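Gene 2 protein (Enterobacteria phage Sf6, PDB 5C12) forms the large terminase subunit of the phage DNA-packaging motor, represented here by its metal-binding nuclease domain, which probably cuts the packaged viral DNA. Local coordinates at residues A35-G40 and D202-G207; R73-L78 and T90-E95; E84-A89 and A110-Q115; E232-V237 and Q241-P246. The protein carries 1 engineered substitution. All blocks are in the same frame, centred on the assembly; numbering follows the deposited sequence. Where two conformers were deposited one is given.

Contact 1: A35-G40 and D202-G207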
loop_
_atom_site.group_PDB
_atom_site.type_symbol
_atom_site.label_atom_id
_atom_site.label_comp_id
_atom_site.label_asym_id
_atom_site.label_seq_id
_atom_site.Cartn_x
_atom_site.Cartn_y
_atom_site.Cartn_z
ATOM N N ALA A 35 -6.559 -14.521 -6.780
ATOM C CA ALA A 35 -7.109 -15.328 -5.700
ATOM C C ALA A 35 -8.631 -15.260 -5.665
ATOM O O ALA A 35 -9.284 -16.239 -5.322
ATOM C CB ALA A 35 -6.542 -14.914 -4.341
ATOM N N HIS A 36 -9.195 -14.090 -5.955
ATOM C CA HIS A 36 -10.648 -13.963 -5.945
ATOM C C HIS A 36 -11.306 -14.862 -7.001
ATOM O O HIS A 36 -12.390 -15.398 -6.774
ATOM C CB HIS A 36 -11.104 -12.501 -6.083
ATOM C CG HIS A 36 -10.872 -11.892 -7.432
ATOM N ND1 HIS A 36 -9.617 -11.584 -7.912
ATOM C CD2 HIS A 36 -11.747 -11.486 -8.385
ATOM C CE1 HIS A 36 -9.726 -11.048 -9.115
ATOM N NE2 HIS A 36 -11.007 -10.982 -9.425
ATOM N N LYS A 37 -10.624 -15.069 -8.125
ATOM C CA LYS A 37 -11.117 -15.987 -9.139
ATOM C C LYS A 37 -10.925 -17.426 -8.713
ATOM O O LYS A 37 -11.810 -18.257 -8.920
ATOM C CB LYS A 37 -10.417 -15.718 -10.470
ATOM C CG LYS A 37 -10.716 -14.347 -11.025
ATOM C CD LYS A 37 -10.061 -14.115 -12.365
ATOM C CE LYS A 37 -10.581 -12.838 -13.005
ATOM N NZ LYS A 37 -9.990 -12.615 -14.352
ATOM N N LYS A 38 -9.768 -17.728 -8.127
ATOM C CA LYS A 38 -9.452 -19.087 -7.690
ATOM C C LYS A 38 -10.411 -19.567 -6.605
ATOM O O LYS A 38 -10.782 -20.742 -6.554
ATOM C CB LYS A 38 -8.021 -19.149 -7.156
ATOM C CG LYS A 38 -6.940 -18.888 -8.206
ATOM C CD LYS A 38 -5.599 -18.671 -7.533
ATOM C CE LYS A 38 -4.514 -18.338 -8.542
ATOM N NZ LYS A 38 -3.260 -17.958 -7.855
ATOM N N LEU A 39 -10.811 -18.652 -5.738
ATOM C CA LEU A 39 -11.604 -19.000 -4.573
ATOM C C LEU A 39 -13.080 -18.647 -4.724
ATOM O O LEU A 39 -13.886 -19.011 -3.879
ATOM C CB LEU A 39 -11.039 -18.315 -3.336
ATOM C CG LEU A 39 -9.618 -18.723 -2.947
ATOM C CD1 LEU A 39 -9.092 -17.838 -1.819
ATOM C CD2 LEU A 39 -9.579 -20.186 -2.552
ATOM N N GLY A 40 -13.431 -17.926 -5.780
ATOM C CA GLY A 40 -14.825 -17.673 -6.080
ATOM C C GLY A 40 -15.475 -16.554 -5.282
ATOM O O GLY A 40 -16.594 -16.710 -4.789
ATOM N N ASP A 202 -5.941 -8.492 -9.260
ATOM C CA ASP A 202 -6.636 -8.734 -10.521
ATOM C C ASP A 202 -5.634 -8.591 -11.665
ATOM O O ASP A 202 -5.372 -7.489 -12.145
ATOM C CB ASP A 202 -7.799 -7.767 -10.654
ATOM C CG ASP A 202 -8.688 -8.072 -11.843
ATOM O OD1 ASP A 202 -8.208 -8.646 -12.839
ATOM O OD2 ASP A 202 -9.874 -7.705 -11.782
ATOM N N LYS A 203 -5.060 -9.712 -12.086
ATOM C CA LYS A 203 -3.958 -9.684 -13.020
ATOM C C LYS A 203 -4.360 -9.075 -14.366
ATOM O O LYS A 203 -3.599 -8.302 -14.943
ATOM C CB LYS A 203 -3.380 -11.095 -13.228
ATOM C CG LYS A 203 -2.189 -11.131 -14.200
ATOM C CD LYS A 203 -1.539 -12.501 -14.263
ATOM C CE LYS A 203 -0.301 -12.469 -15.150
ATOM N NZ LYS A 203 0.391 -13.784 -15.202
ATOM N N GLU A 204 -5.554 -9.396 -14.854
ATOM C CA GLU A 204 -5.998 -8.851 -16.131
ATOM C C GLU A 204 -6.152 -7.336 -16.061
ATOM O O GLU A 204 -5.786 -6.636 -16.994
ATOM C CB GLU A 204 -7.321 -9.473 -16.561
ATOM C CG GLU A 204 -7.738 -9.072 -17.967
ATOM C CD GLU A 204 -9.018 -9.751 -18.417
ATOM O OE1 GLU A 204 -9.156 -10.969 -18.179
ATOM O OE2 GLU A 204 -9.885 -9.061 -18.999
ATOM N N ALA A 205 -6.668 -6.836 -14.938
ATOM C CA ALA A 205 -6.894 -5.400 -14.783
ATOM C C ALA A 205 -5.581 -4.659 -14.603
ATOM O O ALA A 205 -5.389 -3.565 -15.141
ATOM C CB ALA A 205 -7.823 -5.138 -13.574
ATOM N N ILE A 206 -4.677 -5.243 -13.828
ATOM C CA ILE A 206 -3.453 -4.557 -13.451
ATOM C C ILE A 206 -2.439 -4.611 -14.583
ATOM O O ILE A 206 -1.714 -3.653 -14.834
ATOM C CB ILE A 206 -2.818 -5.201 -12.218
ATOM C CG1 ILE A 206 -3.684 -4.957 -10.971
ATOM C CG2 ILE A 206 -1.413 -4.680 -12.016
ATOM C CD1 ILE A 206 -3.288 -5.810 -9.785
ATOM N N GLY A 207 -2.382 -5.761 -15.231
ATOM C CA GLY A 207 -1.401 -6.014 -16.280
ATOM C C GLY A 207 -0.218 -6.766 -15.709
ATOM O O GLY A 207 0.267 -6.460 -14.619
HETATM O O HOH W 1 -11.755 -9.808 -11.977
HETATM O O HOH W 2 -7.588 -11.194 -13.503
HETATM O O HOH W 3 -11.093 -10.558 -15.780
#
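Asp-202 meets the ring of His-36 at the N-terminus of helix 203-206, where it serves as N-cap; this joins helix 35-39 to the edge of an RNase H-like nuclease fold. Starting at CB, the aspartate lies 4.1 Å from CE1 of His-36, an oblique van der Waals touch with the ring and carboxylate planes turned 52° apart. CG swings anti to the backbone N (chi1 -172°), which carries the carboxylate back over the helix start. OD1 accepts the capping bond from Ala-205 N at 3.2 Å, the donor standing well above the carboxylate plane. The same oxygen accepts a hydrogen bond from water 2, which itself accepts from Glu-204 N and Lys-37 NZ. OD2 turns to water 1, at 2.8 Å, and this water sits in plane at the edge of the His-36 ring, 2.9 Å from NE2. The other ring nitrogen, ND1, is hydrogen-bonded to Ser-200 OG, so both nitrogens have partners that fix the ring's rotation; Lys-37 CG lies over one face, toward the rim. Lys-37 is extended beyond CG; its NZ stops 4.2 Å from Glu-204 OE1, and water 3 spans that gap, accepting from NZ at 2.7 Å and donating weakly to OE1.

Contact 2: R73-L78 and T90-E95; sequences RIAEGL and TSLAIE
Arg-73 and Leu-92 cross at about a right angle, the leucine reaching out from its helix to set one methyl on the arginine's flat end. CD2 of Leu-92 stands 3.7 Å above the guanidinium plane, displaced toward the rim, and is 3.9 Å from both Arg-73 NE and CZ. The bend of the arginine chain at chi3 (-57°) turns the guanidinium under this methyl after CB and CG have left the strand in an extended course. The second leucine methyl, CD1, faces the strand and packs on Ala-75 CB at 3.9 Å, so the two branches divide the work between a charged and an apolar neighbour. Both partners belong to the RNase H-like core: strand 70-77 leads into helix 82-95, and segments 73-77 and 90-95 run nearly antiparallel (160°), their axes 11.2 Å apart at closest approach, before the chain enters strand 100-104, parallel to the first, in a beta-alpha-beta crossover. Tyr-63 of the adjoining strand also touches Arg-73 and Leu-92. One turn beyond Leu-92, Glu-95 extends across the arginine tip with its carboxylate plane inclined 47° to the guanidinium. The stronger ionic partner of Arg-73 NH2 is Asp-96 OD1, just past the helix. The direct salt bridge to Glu-95 is long, 3.8 Å from NH2 to OE2, and two waters bridge the same groups: water 4 accepts from NH1 and water 5 from NH2, both donating to Glu-95 OE2, with water 5 in plane at the guanidinium edge.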
loop_
_atom_site.group_PDB
_atom_site.type_symbol
_atom_site.label_atom_id
_atom_site.label_comp_id
_atom_site.label_asym_id
_atom_site.label_seq_id
_atom_site.Cartn_x
_atom_site.Cartn_y
_atom_site.Cartn_z
ATOM N N ARG A 73 -5.470 -1.614 -9.963
ATOM C CA ARG A 73 -4.509 -0.815 -10.706
ATOM C C ARG A 73 -3.227 -0.641 -9.931
ATOM O O ARG A 73 -3.245 -0.376 -8.722
ATOM C CB ARG A 73 -5.057 0.581 -11.080
ATOM C CG ARG A 73 -4.200 1.288 -12.125
ATOM C CD ARG A 73 -4.566 2.721 -12.380
ATOM N NE ARG A 73 -5.952 2.875 -12.794
ATOM C CZ ARG A 73 -6.373 2.852 -14.049
ATOM N NH1 ARG A 73 -5.520 2.646 -15.036
ATOM N NH2 ARG A 73 -7.655 3.027 -14.313
ATOM N N ILE A 74 -2.119 -0.816 -10.634
ATOM C CA ILE A 74 -0.777 -0.476 -10.155
ATOM C C ILE A 74 -0.066 0.290 -11.252
ATOM O O ILE A 74 0.130 -0.214 -12.373
ATOM C CB ILE A 74 0.056 -1.745 -9.820
ATOM C CG1 ILE A 74 -0.595 -2.598 -8.711
ATOM C CG2 ILE A 74 1.478 -1.374 -9.503
ATOM C CD1 ILE A 74 -0.621 -2.003 -7.306
ATOM N N ALA A 75 0.285 1.544 -10.993
ATOM C CA ALA A 75 0.775 2.407 -12.047
ATOM C C ALA A 75 2.009 3.139 -11.599
ATOM O O ALA A 75 2.136 3.501 -10.440
ATOM C CB ALA A 75 -0.304 3.431 -12.485
ATOM N N GLU A 76 2.901 3.359 -12.545
ATOM C CA GLU A 76 4.124 4.129 -12.341
ATOM C C GLU A 76 4.001 5.475 -13.064
ATOM O O GLU A 76 3.458 5.576 -14.178
ATOM C CB GLU A 76 5.345 3.333 -12.832
ATOM C CG GLU A 76 5.297 2.954 -14.322
ATOM C CD GLU A 76 6.448 2.063 -14.800
ATOM O OE1 GLU A 76 7.221 1.562 -13.955
ATOM O OE2 GLU A 76 6.568 1.899 -16.035
ATOM N N GLY A 77 4.507 6.515 -12.416
ATOM C CA GLY A 77 4.433 7.857 -12.950
ATOM C C GLY A 77 5.824 8.370 -13.232
ATOM O O GLY A 77 6.612 8.595 -12.311
ATOM N N LEU A 78 6.138 8.513 -14.518
ATOM C CA LEU A 78 7.492 8.754 -14.963
ATOM C C LEU A 78 7.694 10.160 -15.519
ATOM O O LEU A 78 6.819 10.698 -16.194
ATOM C CB LEU A 78 7.829 7.728 -16.047
ATOM C CG LEU A 78 7.570 6.268 -15.648
ATOM C CD1 LEU A 78 7.934 5.385 -16.830
ATOM C CD2 LEU A 78 8.356 5.905 -14.385
ATOM N N THR A 90 -4.233 11.859 -8.926
ATOM C CA THR A 90 -5.608 12.217 -8.607
ATOM C C THR A 90 -6.527 11.950 -9.793
ATOM O O THR A 90 -7.671 11.546 -9.618
ATOM C CB THR A 90 -5.755 13.690 -8.125
ATOM O OG1 THR A 90 -5.220 14.604 -9.086
ATOM C CG2 THR A 90 -5.040 13.868 -6.775
ATOM N N SER A 91 -6.031 12.168 -11.004
ATOM C CA SER A 91 -6.809 11.821 -12.189
ATOM C C SER A 91 -7.055 10.316 -12.260
ATOM O O SER A 91 -8.152 9.887 -12.595
ATOM C CB SER A 91 -6.118 12.320 -13.444
ATOM O OG SER A 91 -6.265 13.729 -13.532
ATOM N N LEU A 92 -6.058 9.505 -11.926
ATOM C CA LEU A 92 -6.284 8.051 -11.832
ATOM C C LEU A 92 -7.335 7.704 -10.779
ATOM O O LEU A 92 -8.193 6.853 -11.005
ATOM C CB LEU A 92 -4.983 7.277 -11.568
ATOM C CG LEU A 92 -4.037 7.150 -12.771
ATOM C CD1 LEU A 92 -2.755 6.493 -12.292
ATOM C CD2 LEU A 92 -4.683 6.364 -13.893
ATOM N N ALA A 93 -7.282 8.369 -9.630
ATOM C CA ALA A 93 -8.249 8.114 -8.578
ATOM C C ALA A 93 -9.668 8.415 -9.073
ATOM O O ALA A 93 -10.620 7.673 -8.798
ATOM C CB ALA A 93 -7.914 8.945 -7.340
ATOM N N ILE A 94 -9.821 9.520 -9.787
ATOM C CA ILE A 94 -11.098 9.824 -10.386
ATOM C C ILE A 94 -11.522 8.739 -11.385
ATOM O O ILE A 94 -12.665 8.269 -11.348
ATOM C CB ILE A 94 -11.048 11.216 -11.031
ATOM C CG1 ILE A 94 -10.931 12.263 -9.926
ATOM C CG2 ILE A 94 -12.287 11.470 -11.902
ATOM C CD1 ILE A 94 -10.479 13.596 -10.443
ATOM N N GLU A 95 -10.611 8.339 -12.266
ATOM C CA GLU A 95 -10.899 7.314 -13.271
ATOM C C GLU A 95 -11.312 5.992 -12.612
ATOM O O GLU A 95 -12.185 5.275 -13.126
ATOM C CB GLU A 95 -9.669 7.126 -14.156
ATOM C CG GLU A 95 -9.851 6.152 -15.292
ATOM C CD GLU A 95 -8.649 6.098 -16.227
ATOM O OE1 GLU A 95 -7.666 6.834 -15.999
ATOM O OE2 GLU A 95 -8.688 5.316 -17.198
HETATM O O HOH W 4 -6.734 3.390 -17.652
HETATM O O HOH W 5 -9.404 2.712 -16.488
#

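Contact 3: E84-A89 and A110-Q115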
loop_
_atom_site.group_PDB
_atom_site.type_symbol
_atom_site.label_atom_id
_atom_site.label_comp_id
_atom_site.label_asym_id
_atom_site.label_seq_id
_atom_site.Cartn_x
_atom_site.Cartn_y
_atom_site.Cartn_z
ATOM N N GLU A 84 2.888 17.619 -11.329
ATOM C CA GLU A 84 2.416 16.772 -12.415
ATOM C C GLU A 84 2.077 15.382 -11.885
ATOM O O GLU A 84 1.069 14.770 -12.248
ATOM C CB GLU A 84 3.485 16.668 -13.511
ATOM C CG GLU A 84 3.725 17.974 -14.237
ATOM C CD GLU A 84 4.921 17.931 -15.166
ATOM O OE1 GLU A 84 5.899 17.228 -14.856
ATOM O OE2 GLU A 84 4.874 18.601 -16.209
ATOM N N GLY A 85 2.906 14.891 -10.978
ATOM C CA GLY A 85 2.649 13.609 -10.363
ATOM C C GLY A 85 1.323 13.561 -9.601
ATOM O O GLY A 85 0.551 12.599 -9.692
ATOM N N ALA A 86 1.028 14.606 -8.836
ATOM C CA ALA A 86 -0.224 14.613 -8.098
ATOM C C ALA A 86 -1.420 14.758 -9.046
ATOM O O ALA A 86 -2.482 14.212 -8.793
ATOM C CB ALA A 86 -0.216 15.735 -7.052
ATOM N N ASP A 87 -1.258 15.503 -10.126
ATOM C CA ASP A 87 -2.317 15.606 -11.137
ATOM C C ASP A 87 -2.578 14.226 -11.737
ATOM O O ASP A 87 -3.717 13.785 -11.895
ATOM C CB ASP A 87 -1.918 16.549 -12.249
ATOM C CG ASP A 87 -3.027 16.747 -13.260
ATOM O OD1 ASP A 87 -4.174 17.007 -12.835
ATOM O OD2 ASP A 87 -2.757 16.637 -14.477
ATOM N N TRP A 88 -1.497 13.537 -12.066
ATOM C CA TRP A 88 -1.592 12.188 -12.610
ATOM C C TRP A 88 -2.330 11.240 -11.669
ATOM O O TRP A 88 -3.256 10.520 -12.071
ATOM C CB TRP A 88 -0.174 11.705 -12.921
ATOM C CG TRP A 88 -0.039 10.199 -13.127
ATOM C CD1 TRP A 88 -0.422 9.481 -14.232
ATOM C CD2 TRP A 88 0.570 9.273 -12.238
ATOM N NE1 TRP A 88 -0.111 8.150 -14.051
ATOM C CE2 TRP A 88 0.510 8.001 -12.849
ATOM C CE3 TRP A 88 1.149 9.376 -10.968
ATOM C CZ2 TRP A 88 1.001 6.861 -12.235
ATOM C CZ3 TRP A 88 1.627 8.244 -10.370
ATOM C CH2 TRP A 88 1.537 6.997 -10.998
ATOM N N ALA A 89 -1.929 11.223 -10.399
ATOM C CA ALA A 89 -2.471 10.273 -9.448
ATOM C C ALA A 89 -3.914 10.577 -9.086
ATOM O O ALA A 89 -4.730 9.677 -8.952
ATOM C CB ALA A 89 -1.633 10.267 -8.205
ATOM N N ALA A 110 4.603 16.751 1.301
ATOM C CA ALA A 110 3.952 17.394 2.440
ATOM C C ALA A 110 3.082 18.597 2.070
ATOM O O ALA A 110 2.207 18.996 2.844
ATOM C CB ALA A 110 4.996 17.811 3.470
ATOM N N GLY A 111 3.309 19.194 0.905
ATOM C CA GLY A 111 2.581 20.393 0.530
ATOM C C GLY A 111 1.467 20.203 -0.484
ATOM O O GLY A 111 0.926 21.197 -0.991
ATOM N N LEU A 112 1.114 18.950 -0.771
ATOM C CA LEU A 112 0.186 18.643 -1.860
ATOM C C LEU A 112 -1.304 18.697 -1.513
ATOM O O LEU A 112 -2.141 18.431 -2.371
ATOM C CB LEU A 112 0.493 17.248 -2.418
ATOM C CG LEU A 112 1.827 17.157 -3.151
ATOM C CD1 LEU A 112 2.103 15.712 -3.560
ATOM C CD2 LEU A 112 1.820 18.055 -4.365
ATOM N N ARG A 113 -1.685 19.072 -0.297
ATOM C CA ARG A 113 -3.101 18.968 0.040
ATOM C C ARG A 113 -3.959 19.938 -0.771
ATOM O O ARG A 113 -5.016 19.555 -1.232
ATOM C CB ARG A 113 -3.399 19.140 1.532
ATOM C CG ARG A 113 -4.874 18.879 1.795
ATOM C CD ARG A 113 -5.340 18.894 3.246
ATOM N NE ARG A 113 -6.729 18.426 3.286
ATOM C CZ ARG A 113 -7.088 17.144 3.277
ATOM N NH1 ARG A 113 -6.174 16.207 3.330
ATOM N NH2 ARG A 113 -8.366 16.808 3.279
ATOM N N ARG A 114 -3.526 21.182 -0.952
ATOM C CA ARG A 114 -4.345 22.120 -1.712
ATOM C C ARG A 114 -4.606 21.610 -3.135
ATOM O O ARG A 114 -5.741 21.600 -3.607
ATOM C CB ARG A 114 -3.688 23.506 -1.746
ATOM C CG ARG A 114 -4.382 24.459 -2.656
ATOM C CD ARG A 114 -3.602 25.792 -2.781
ATOM N NE ARG A 114 -3.501 26.080 -4.199
ATOM C CZ ARG A 114 -2.371 26.164 -4.880
ATOM N NH1 ARG A 114 -1.192 26.090 -4.270
ATOM N NH2 ARG A 114 -2.414 26.436 -6.172
ATOM N N GLN A 115 -3.559 21.156 -3.815
ATOM C CA GLN A 115 -3.714 20.684 -5.177
ATOM C C GLN A 115 -4.602 19.458 -5.206
ATOM O O GLN A 115 -5.425 19.278 -6.103
ATOM C CB GLN A 115 -2.359 20.357 -5.792
ATOM C CG GLN A 115 -2.467 19.801 -7.195
ATOM C CD GLN A 115 -1.125 19.448 -7.788
ATOM O OE1 GLN A 115 -0.074 19.691 -7.184
ATOM N NE2 GLN A 115 -1.149 18.899 -8.997
#
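Ala-86 and Leu-112 mark the closest backbone approach, with CA atoms 7.4 Å apart, where a turn of helix 82-95 faces the residues just ahead of helix 113-119. The small Ala-86 methyl is the centre of the contact. Leu-112 comes to it with both branches, CD2 at 4.1 Å and CD1 at 4.2 Å from Ala-86 CB, so both methyls press on the alanine. The side chain of Leu-112 is about 10 Å from a bound magnesium ion. From the next turn along, Gln-115 stretches out its whole chain, CG anti to the backbone N (chi1 177°) and extended from there on, which brings its terminal amide over the same methyl. Ala-86 CB is almost equally far from the amide atoms, 3.8 Å from NE2, 3.9 Å from CD and 4.0 Å from OE1, as expected for a methyl placed over a flat group. NE2 continues past the alanine to the helix backbone, passing 3.6 Å from Asp-87 N, and makes its hydrogen bond to Asn-83 O, one turn earlier. This bond ties the amide to the neighbouring helix and limits its rotation. The two helices thus lie beside each other on one face of the RNase H-like sheet: Leu-112 also packs on Ile-82 and Asn-83 at the start of helix 82-95 and on Trp-103 of strand 100-104, while Ala-89 rests on Tyr-101 of that strand and on Tyr-63 of strand 61-67.

Contact 4: E232-V237 and Q241-P246. Engineered in segment 232-237: Ala-236 (natural residue Lys).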
loop_
_atom_site.group_PDB
_atom_site.type_symbol
_atom_site.label_atom_id
_atom_site.label_comp_id
_atom_site.label_asym_id
_atom_site.label_seq_id
_atom_site.Cartn_x
_atom_site.Cartn_y
_atom_site.Cartn_z
ATOM N N GLU A 232 9.517 -2.700 13.020
ATOM C CA GLU A 232 9.911 -1.511 12.302
ATOM C C GLU A 232 10.559 -1.969 10.996
ATOM O O GLU A 232 11.214 -3.010 10.966
ATOM C CB GLU A 232 10.894 -0.681 13.128
ATOM C CG GLU A 232 11.226 0.663 12.510
ATOM C CD GLU A 232 12.234 1.478 13.313
ATOM O OE1 GLU A 232 12.708 1.023 14.382
ATOM O OE2 GLU A 232 12.577 2.582 12.834
ATOM N N LEU A 233 10.358 -1.204 9.935
ATOM C CA LEU A 233 10.899 -1.541 8.617
ATOM C C LEU A 233 12.045 -0.619 8.226
ATOM O O LEU A 233 12.152 0.494 8.723
ATOM C CB LEU A 233 9.797 -1.449 7.576
ATOM C CG LEU A 233 8.634 -2.387 7.877
ATOM C CD1 LEU A 233 7.532 -2.148 6.865
ATOM C CD2 LEU A 233 9.062 -3.842 7.896
ATOM N N MET A 234 12.913 -1.091 7.344
ATOM C CA MET A 234 13.928 -0.228 6.774
ATOM C C MET A 234 13.238 0.869 5.985
ATOM O O MET A 234 12.223 0.641 5.317
ATOM C CB MET A 234 14.840 -1.006 5.826
ATOM C CG MET A 234 15.746 -2.016 6.481
ATOM S SD MET A 234 16.872 -2.765 5.283
ATOM C CE MET A 234 17.595 -1.330 4.514
ATOM N N THR A 235 13.794 2.072 6.065
ATOM C CA THR A 235 13.315 3.178 5.257
ATOM C C THR A 235 13.874 3.036 3.843
ATOM O O THR A 235 14.835 2.284 3.615
ATOM C CB THR A 235 13.832 4.510 5.804
ATOM O OG1 THR A 235 15.263 4.511 5.771
ATOM C CG2 THR A 235 13.357 4.722 7.235
ATOM N N ALA A 236 13.275 3.761 2.904
ATOM C CA ALA A 236 13.789 3.801 1.541
ATOM C C ALA A 236 15.258 4.218 1.522
ATOM O O ALA A 236 16.058 3.655 0.791
ATOM C CB ALA A 236 12.959 4.755 0.687
ATOM N N VAL A 237 15.619 5.209 2.332
ATOM C CA VAL A 237 16.988 5.708 2.320
ATOM C C VAL A 237 17.943 4.604 2.748
ATOM O O VAL A 237 18.999 4.405 2.146
ATOM C CB VAL A 237 17.163 6.943 3.227
ATOM C CG1 VAL A 237 18.638 7.287 3.367
ATOM C CG2 VAL A 237 16.403 8.124 2.654
ATOM N N GLN A 241 20.974 2.877 0.531
ATOM C CA GLN A 241 22.369 3.034 0.908
ATOM C C GLN A 241 22.982 1.722 1.380
ATOM O O GLN A 241 24.154 1.460 1.138
ATOM C CB GLN A 241 22.500 4.119 1.978
ATOM C CG GLN A 241 22.020 5.490 1.509
ATOM C CD GLN A 241 22.072 6.541 2.603
ATOM O OE1 GLN A 241 22.148 6.219 3.790
ATOM N NE2 GLN A 241 22.034 7.810 2.206
ATOM N N LYS A 242 22.185 0.888 2.034
ATOM C CA LYS A 242 22.695 -0.364 2.586
ATOM C C LYS A 242 22.681 -1.507 1.575
ATOM O O LYS A 242 23.589 -2.340 1.556
ATOM C CB LYS A 242 21.889 -0.767 3.822
ATOM C CG LYS A 242 22.377 -2.047 4.490
ATOM C CD LYS A 242 21.621 -2.319 5.784
ATOM C CE LYS A 242 22.094 -3.600 6.454
ATOM N NZ LYS A 242 21.363 -3.858 7.726
ATOM N N LEU A 243 21.658 -1.542 0.731
ATOM C CA LEU A 243 21.424 -2.697 -0.134
ATOM C C LEU A 243 21.313 -2.338 -1.612
ATOM O O LEU A 243 21.100 -3.215 -2.452
ATOM C CB LEU A 243 20.145 -3.413 0.300
ATOM C CG LEU A 243 20.124 -3.919 1.744
ATOM C CD1 LEU A 243 18.790 -4.563 2.059
ATOM C CD2 LEU A 243 21.265 -4.898 1.989
ATOM N N GLY A 244 21.439 -1.055 -1.924
ATOM C CA GLY A 244 21.422 -0.597 -3.299
ATOM C C GLY A 244 20.093 -0.770 -4.009
ATOM O O GLY A 244 20.054 -0.821 -5.234
ATOM N N ILE A 245 18.994 -0.834 -3.266
ATOM C CA ILE A 245 17.702 -1.042 -3.916
ATOM C C ILE A 245 16.966 0.288 -4.060
ATOM O O ILE A 245 16.937 1.096 -3.129
ATOM C CB ILE A 245 16.830 -2.121 -3.207
ATOM C CG1 ILE A 245 15.523 -1.555 -2.672
ATOM C CG2 ILE A 245 17.595 -2.815 -2.090
ATOM C CD1 ILE A 245 14.310 -2.207 -3.261
ATOM N N PRO A 246 16.399 0.524 -5.248
ATOM C CA PRO A 246 15.704 1.779 -5.532
ATOM C C PRO A 246 14.437 1.915 -4.698
ATOM O O PRO A 246 13.929 0.937 -4.142
ATOM C CB PRO A 246 15.373 1.681 -7.028
ATOM C CG PRO A 246 15.470 0.252 -7.367
ATOM C CD PRO A 246 16.442 -0.369 -6.421
HETATM O O HOH W 6 15.400 2.836 -1.701
#
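Val-237 and Gln-241 are joined within the short helix 236-243, and the segments around them form its entry and exit. The entry is a capping box: Thr-235 is the N-cap, its OG1 accepts from a backbone N of the first turn, and its own N donates to Glu-238 OE1. Gly-244, with positive phi, ends the helix. Among the hydrogen bonds, the helical one from Gln-241 N to Val-237 O measures 3.0 Å and is fairly straight (161° at the hydrogen), with the donor tilted a little from the carbonyl plane. Side-chain packing follows the same pair. Val-237 and Gln-241 lie side by side and point the same way, the valine branch CG1 meeting the amide of Gln-241 at 3.6 Å from CD and equally close to NE2. CG1 is anti to the backbone N (chi1 171°), which places it on the side where the extended glutamine passes. Apolar contacts link the residues ahead of the helix to its C-terminal end: Met-234 and Leu-243 cross at about a right angle, SD lying 4.2 Å from CD1. A bend at chi3 (52°) turns the methionine methyl CE to the aliphatic part of Lys-242, 4.3 Å from CD. Gln-222 also touches Met-234 and Leu-243. The metal centre is near: Val-237 lies about 6 Å, side chain to side chain, from Asp-55, a metal ligand in other structures of this protein. A water bridges two carbonyls: water 6 donates to O of Ala-236 (engineered, natural Lys) and to Ile-245 O, at 2.7 Å each.

From the N terminus, helix 35-39 opens the widest loop, which contact 1 closes 162 residues later at helix 203-206. Contacts 2 and 3 both fall within it and cross each other: strand 70-77 comes first, then segment 84-89, then 90-95 closes contact 2 and 110-115 closes contact 3. They share helix 82-95, and Trp-88 of one packs against the backbone of Ala-75 to Gly-77 of the other. Ile-206 of contact 1 in turn packs on Arg-73 and Ile-74, joining helix 203-206 to strand 70-77 of the central sheet. Contact 4 follows in series, a short local closure around helix 236-243 that touches none of the others.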